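NAD-dependent aldehyde dehydrogenase (Burkholderia multivorans, PDB 5UJU) probably oxidises aldehydes to carboxylic acids with NAD as the electron acceptor, as other members of the aldehyde dehydrogenase family do. Local coordinates at residues I401-D404 with G405-A408; T296-T299 with Q300-T303. All coordinates share one frame; numbering follows the deposited sequence.

Contact 1. Residues I401-D404 with G405-A408; sequences IQND and GVTA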
# COMPACT_ATOMS: atom_id res chain seq x y z
N ILE A 401 1.69 -36.48 -5.71
CA ILE A 401 2.74 -35.54 -6.12
C ILE A 401 2.28 -34.78 -7.35
O ILE A 401 1.82 -35.38 -8.33
CB ILE A 401 4.05 -36.31 -6.38
CG1 ILE A 401 4.53 -37.04 -5.12
CG2 ILE A 401 5.10 -35.39 -6.92
CD1 ILE A 401 4.96 -36.11 -4.01
N GLN A 402 2.42 -33.45 -7.33
CA GLN A 402 1.71 -32.63 -8.32
C GLN A 402 2.25 -32.83 -9.74
O GLN A 402 1.49 -32.79 -10.71
CB GLN A 402 1.77 -31.15 -7.92
CG GLN A 402 0.66 -30.27 -8.53
CD GLN A 402 0.94 -29.82 -9.96
OE1 GLN A 402 2.09 -29.61 -10.34
NE2 GLN A 402 -0.12 -29.66 -10.75
N ASN A 403 3.56 -33.02 -9.88
CA ASN A 403 4.16 -33.10 -11.21
C ASN A 403 5.45 -33.90 -11.13
O ASN A 403 5.99 -34.14 -10.04
CB ASN A 403 4.41 -31.71 -11.79
CG ASN A 403 5.27 -30.86 -10.90
OD1 ASN A 403 6.49 -31.03 -10.84
ND2 ASN A 403 4.63 -29.95 -10.17
N ASP A 404 5.95 -34.31 -12.30
CA ASP A 404 7.15 -35.13 -12.33
C ASP A 404 8.41 -34.37 -11.96
O ASP A 404 9.44 -35.01 -11.69
CB ASP A 404 7.32 -35.73 -13.73
CG ASP A 404 6.16 -36.62 -14.13
OD1 ASP A 404 5.77 -37.49 -13.32
OD2 ASP A 404 5.64 -36.44 -15.25
N GLY A 405 8.36 -33.04 -11.88
CA GLY A 405 9.53 -32.29 -11.45
C GLY A 405 9.82 -32.45 -9.97
O GLY A 405 10.97 -32.37 -9.54
N VAL A 406 8.78 -32.71 -9.17
CA VAL A 406 8.99 -32.97 -7.75
C VAL A 406 9.71 -34.31 -7.58
O VAL A 406 10.61 -34.45 -6.74
CB VAL A 406 7.65 -32.94 -6.99
CG1 VAL A 406 7.84 -33.38 -5.54
CG2 VAL A 406 7.01 -31.56 -7.09
N THR A 407 9.31 -35.31 -8.36
CA THR A 407 9.98 -36.61 -8.34
C THR A 407 11.46 -36.47 -8.65
O THR A 407 12.30 -37.14 -8.03
CB THR A 407 9.30 -37.56 -9.33
OG1 THR A 407 7.96 -37.81 -8.89
CG2 THR A 407 10.06 -38.87 -9.40
N ALA A 408 11.81 -35.63 -9.63
CA ALA A 408 13.22 -35.43 -9.96
C ALA A 408 13.99 -34.79 -8.81
O ALA A 408 15.14 -35.16 -8.54
CB ALA A 408 13.35 -34.58 -11.22
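Asn-403 reaches forward from the loop to the first turn of helix 404-414. Its CB passes Gly-405 N at 4.2 Å. CG sits between the backbone N and the carbonyl carbon (chi1 57°), which turns the amide toward the start of the helix. Asn-403 OD1 then accepts two weak, bent hydrogen bonds, from Gly-405 N at 2.9 Å and from Val-406 N at 3.3 Å. The other branch, Asn-403 ND2, points back along the chain to OE1 of Gln-402 at 2.6 Å. That bond is nearly straight, 176°, and lies in the plane of both amides, so it fixes the rotation of the Asn-403 amide. Val-406 N also donates to the backbone O of Asn-403, so its N-H is shared between that O and OD1. Beside the cap, Ile-401 lays its CG2 branch against Val-406 CB at 3.5 Å. Asp-404 OD1 forms a salt bridge with Arg-435, which also hydrogen-bonds the backbone of Ile-401. Ala-408 N closes the first full turn on Asp-404 O at 3.2 Å. The whole is an asparagine N-cap, with a hydrophobic contact from the residue two places before it, at the start of a helix in the aldehyde dehydrogenase fold.

Contact 2. Residues T296-T299 with Q300-T303; sequences TGST and QNGT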
# COMPACT_ATOMS: atom_id res chain seq x y z
N THR A 296 1.10 -15.79 -7.08
CA THR A 296 1.67 -16.84 -6.24
C THR A 296 2.58 -17.72 -7.09
O THR A 296 2.14 -18.24 -8.13
CB THR A 296 0.58 -17.71 -5.60
OG1 THR A 296 -0.30 -16.90 -4.83
CG2 THR A 296 1.21 -18.76 -4.69
N GLY A 297 3.83 -17.89 -6.68
CA GLY A 297 4.73 -18.73 -7.46
C GLY A 297 6.17 -18.53 -7.07
O GLY A 297 6.48 -18.24 -5.91
N SER A 298 7.06 -18.68 -8.05
CA SER A 298 8.49 -18.65 -7.77
C SER A 298 8.95 -17.26 -7.35
O SER A 298 8.34 -16.24 -7.71
CB SER A 298 9.30 -19.10 -8.99
OG SER A 298 9.36 -18.09 -9.98
N THR A 299 10.05 -17.24 -6.60
CA THR A 299 10.67 -15.99 -6.20
C THR A 299 11.12 -15.19 -7.41
O THR A 299 10.96 -13.96 -7.45
CB THR A 299 11.85 -16.27 -5.26
OG1 THR A 299 11.35 -16.82 -4.04
CG2 THR A 299 12.63 -15.00 -4.97
N GLN A 300 11.68 -15.87 -8.41
CA GLN A 300 12.18 -15.19 -9.60
C GLN A 300 11.06 -14.53 -10.38
O GLN A 300 11.17 -13.38 -10.81
CB GLN A 300 12.93 -16.17 -10.50
CG GLN A 300 13.60 -15.49 -11.67
CD GLN A 300 14.36 -16.45 -12.55
OE1 GLN A 300 13.77 -17.14 -13.39
NE2 GLN A 300 15.68 -16.47 -12.40
N ASN A 301 9.96 -15.25 -10.59
CA ASN A 301 8.84 -14.66 -11.32
C ASN A 301 8.17 -13.55 -10.50
O ASN A 301 7.83 -12.50 -11.05
CB ASN A 301 7.81 -15.73 -11.70
CG ASN A 301 8.35 -16.71 -12.73
OD1 ASN A 301 9.37 -16.46 -13.38
ND2 ASN A 301 7.66 -17.84 -12.90
N GLY A 302 7.97 -13.78 -9.20
CA GLY A 302 7.35 -12.76 -8.36
C GLY A 302 8.19 -11.50 -8.28
O GLY A 302 7.67 -10.39 -8.34
N THR A 303 9.51 -11.67 -8.16
CA THR A 303 10.44 -10.55 -8.17
C THR A 303 10.41 -9.80 -9.50
O THR A 303 10.51 -8.57 -9.54
CB THR A 303 11.85 -11.07 -7.89
OG1 THR A 303 11.88 -11.69 -6.61
CG2 THR A 303 12.85 -9.97 -7.93
O HOH W 1 6.10 -19.48 -11.08
O HOH W 2 11.18 -19.09 -12.09
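Ser-298 OG accepts a hydrogen bond from Asn-301 N at 3.0 Å, with an N-H...O angle of 163°. This is a serine N-cap, and it starts helix 299-308 just after strand 290-296. The strand belongs to the Rossmann-like NAD-binding part of the family fold, and the Thr-Gly-Ser loop, as in relatives, probably lies near the cofactor site. The hydroxyl stands between the backbone N and the carbonyl carbon of its own residue (chi1 76°), a rotation that turns it toward the open amide of the first turn. The backbone O of Ser-298 accepts from Gly-302 N at 2.9 Å, so both oxygens of the residue serve the helix start.

One residue on, Thr-299 O takes two donors from Thr-303. Thr-303 N lies 2.8 Å and Thr-303 OG1 2.6 Å from Thr-299 O, on opposite faces of the carbonyl plane. Thr-303 OG1 lies beside its own backbone N (chi1 -61°), which lets the hydroxyl fold back on the preceding turn. Thr-299 OG1 bonds instead to the backbone N of Ala-319, and its side chain rests on Lys-318, so the helix start is tied to the chain that follows strand 313-317.

Two waters extend the cap outward. One accepts from Ser-298 N and from Asn-301 ND2, bridging the loop to the helix. The other bonds Ser-298 OG at 3.0 Å and gives weak bonds to Gln-300 OE1 and Asn-301 OD1. Water thus meets both polar atoms of the Asn-301 amide, but the bond to OD1 is weak.

Direct contacts between side chains are few. The CB of Asn-301 comes to 3.3 Å from Ser-298 OG. The side chains of Thr-299 and Thr-303 run alongside each other, one turn apart, and the methyl CG2 of Thr-299 is 3.8 Å from Thr-303 OG1.

In the fold
Contacts 1 and 2 are both helix starts with an N-cap side chain, asparagine at 403 and serine at 298. They do not touch: their centres are 19 Å apart and their nearest atoms about 12 Å. Contact 2 follows strand 290-296 of one mixed sheet. Contact 1 runs from the loop after helix 391-398 into helix 404-414. The bound sodium ion, at Gly-348 and Gly-458, is nearer contact 1, about 8 Å from the side chain of Val-406 and about 14 Å from that of Thr-299. An imidazole, probably from the crystallisation liquor, lies about 4 Å from the side chain of Asn-301. Both contacts touch the same loop: Gln-402 meets Cys-214 and Thr-296 meets Cys-213.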